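Local coordinates for fructosamine deglycase FrlB (Bacillus subtilis, PDB 3EUA) that catalyses the conversion of a range of fructosamine 6-phosphates to glucose 6-phosphate and a free amino acid, at the interface of chains A and B. Sequence-based numbering; all coordinates share one arbitrary frame. Chains: chain A/B, Putative fructose-aminoacid-6-phosphate deglycase.

The interface of chains A and B. Residues chain A 32-34, 37, 60, 87, 89, 209, 213-214, 218, 324; chain B 230-231, 234-235.
With CG anti to the carbonyl carbon in both B:Glu231 (chi1 -69°) and B:His234 (chi1 -60°), the short 3-10 helix 231-234 of chain B sends two polar side chains into chain A, an example of how an acid can pin a probably catalytic segment to the partner subunit. A further bend at chi2 turns the B:Glu231 carboxylate so that its two oxygens are gripped separately. B:Glu231 OE2 accepts from the A:Gly34 backbone N at 2.8 Å and the A:Ser60 hydroxyl OG at 2.7 Å, both above the carboxylate plane. B:Glu231 OE1 offers its anti lone pair to the phenol OH of A:Tyr209, 2.5 Å away, at the edge of a ring nearly coplanar with the carboxylate. An alanine in place of B:Glu231 would remove the carboxylate that A:Gly34, A:Ser60 and A:Tyr209 hold, and would probably loosen the 3-10 helix on chain A. Tip to tip, B:His234 NE2 donates to A:Glu89 OE2 over 2.6 Å, close to the imidazole plane, which may favour a positively charged ring. A:Cys33 CB lies over the B:His234 face, 3.5 Å from the ring centroid, and A:Thr87 CG2 touches B:His234 CE1; together they probably limit its tilt. A:Glu218 CB packs on B:Gly235 CA at 3.6 Å. By analogy with GlmS isomerase domains, this two-fold-repeated patch, probably a contact within the homooctamer, likely unites ring-opening B:His234 with the base A:Glu218 in a shared active site.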
# COMPACT_ATOMS: atom_id res chain seq x y z
N ALA A 32 6.12 -11.46 1.69
CA ALA A 32 5.59 -12.48 0.78
C ALA A 32 5.30 -11.80 -0.54
O ALA A 32 5.56 -10.61 -0.69
CB ALA A 32 4.32 -13.10 1.36
N CYS A 33 4.71 -12.55 -1.49
CA CYS A 33 4.33 -12.02 -2.77
C CYS A 33 2.86 -12.24 -3.11
O CYS A 33 2.28 -13.28 -2.79
CB CYS A 33 5.15 -12.63 -3.90
SG CYS A 33 6.92 -12.31 -3.80
N GLY A 34 2.28 -11.25 -3.78
CA GLY A 34 0.90 -11.29 -4.26
C GLY A 34 -0.13 -11.72 -3.24
O GLY A 34 -0.25 -11.09 -2.19
N SER A 37 1.09 -12.11 0.23
CA SER A 37 1.36 -10.84 0.90
C SER A 37 0.02 -10.29 1.36
O SER A 37 -0.09 -9.81 2.49
CB SER A 37 2.01 -9.84 -0.04
OG SER A 37 2.25 -8.59 0.59
N SER A 60 6.38 -6.58 -0.28
CA SER A 60 6.42 -7.64 -1.26
C SER A 60 7.86 -8.16 -1.12
O SER A 60 8.75 -7.38 -0.78
CB SER A 60 6.15 -7.09 -2.66
OG SER A 60 6.10 -8.14 -3.61
N THR A 87 8.23 -19.93 -4.49
CA THR A 87 8.28 -18.55 -4.95
C THR A 87 9.70 -18.03 -4.73
O THR A 87 10.09 -17.79 -3.58
CB THR A 87 7.31 -17.68 -4.22
OG1 THR A 87 6.04 -18.35 -4.15
CG2 THR A 87 7.19 -16.36 -4.98
N GLU A 89 11.40 -15.23 -4.94
CA GLU A 89 11.66 -14.00 -4.19
C GLU A 89 11.45 -14.20 -2.68
O GLU A 89 12.15 -13.62 -1.85
CB GLU A 89 10.78 -12.84 -4.65
CG GLU A 89 10.86 -12.49 -6.11
CD GLU A 89 9.81 -13.19 -6.95
OE1 GLU A 89 9.65 -14.43 -6.90
OE2 GLU A 89 9.13 -12.45 -7.68
N TYR A 209 -7.59 -6.14 -2.12
CA TYR A 209 -6.38 -6.18 -2.96
C TYR A 209 -6.21 -7.55 -3.61
O TYR A 209 -5.98 -7.66 -4.83
CB TYR A 209 -5.16 -5.76 -2.13
CG TYR A 209 -3.82 -5.87 -2.84
CD1 TYR A 209 -3.47 -4.98 -3.88
CD2 TYR A 209 -2.89 -6.80 -2.46
CE1 TYR A 209 -2.24 -5.07 -4.51
CE2 TYR A 209 -1.65 -6.91 -3.11
CZ TYR A 209 -1.33 -6.03 -4.11
OH TYR A 209 -0.10 -6.15 -4.77
N ILE A 213 -6.05 -8.31 -7.60
CA ILE A 213 -4.86 -8.78 -8.30
C ILE A 213 -4.80 -10.28 -8.62
O ILE A 213 -4.27 -10.65 -9.66
CB ILE A 213 -3.55 -8.32 -7.61
CG1 ILE A 213 -3.41 -8.94 -6.22
CG2 ILE A 213 -3.48 -6.76 -7.60
CD1 ILE A 213 -1.97 -9.16 -5.82
N CYS A 214 -5.40 -11.10 -7.76
CA CYS A 214 -5.45 -12.55 -7.89
C CYS A 214 -6.71 -13.07 -8.57
O CYS A 214 -6.63 -13.63 -9.64
CB CYS A 214 -5.30 -13.19 -6.52
SG CYS A 214 -3.69 -12.79 -5.79
N GLU A 218 -5.30 -11.88 -12.33
CA GLU A 218 -4.63 -13.16 -12.54
C GLU A 218 -5.50 -14.27 -13.05
O GLU A 218 -5.18 -14.88 -14.09
CB GLU A 218 -4.00 -13.65 -11.24
CG GLU A 218 -3.12 -14.89 -11.35
CD GLU A 218 -2.65 -15.40 -9.97
OE1 GLU A 218 -3.11 -14.89 -8.92
OE2 GLU A 218 -1.82 -16.35 -9.96
N MSE A 324 2.05 -17.28 -16.06
CA MSE A 324 2.52 -17.97 -14.87
C MSE A 324 2.57 -19.46 -15.14
O MSE A 324 1.64 -20.08 -15.72
CB MSE A 324 1.62 -17.70 -13.68
CG MSE A 324 2.15 -18.22 -12.35
SE MSE A 324 0.89 -17.93 -10.89
CE MSE A 324 0.53 -16.10 -11.18
N GLY B 230 7.20 -5.50 -8.31
CA GLY B 230 7.47 -6.82 -7.73
C GLY B 230 6.21 -7.69 -7.75
O GLY B 230 6.20 -8.82 -8.27
N GLU B 231 5.12 -7.12 -7.24
CA GLU B 231 3.81 -7.79 -7.20
C GLU B 231 3.27 -8.22 -8.59
O GLU B 231 2.49 -9.17 -8.70
CB GLU B 231 2.79 -6.88 -6.51
CG GLU B 231 3.08 -6.70 -5.01
CD GLU B 231 2.65 -7.89 -4.19
OE1 GLU B 231 1.45 -7.94 -3.82
OE2 GLU B 231 3.51 -8.76 -3.89
N HIS B 234 3.16 -11.84 -9.74
CA HIS B 234 2.42 -12.73 -8.86
C HIS B 234 0.93 -12.55 -9.04
O HIS B 234 0.14 -12.77 -8.12
CB HIS B 234 2.91 -12.50 -7.43
CG HIS B 234 4.36 -12.80 -7.32
ND1 HIS B 234 4.85 -14.09 -7.41
CD2 HIS B 234 5.45 -12.00 -7.24
CE1 HIS B 234 6.18 -14.06 -7.37
NE2 HIS B 234 6.56 -12.81 -7.25
N GLY B 235 0.54 -12.15 -10.24
CA GLY B 235 -0.85 -12.05 -10.57
C GLY B 235 -1.22 -11.08 -11.67
O GLY B 235 -1.75 -11.51 -12.70
O HOH W 1 8.44 -10.06 -7.51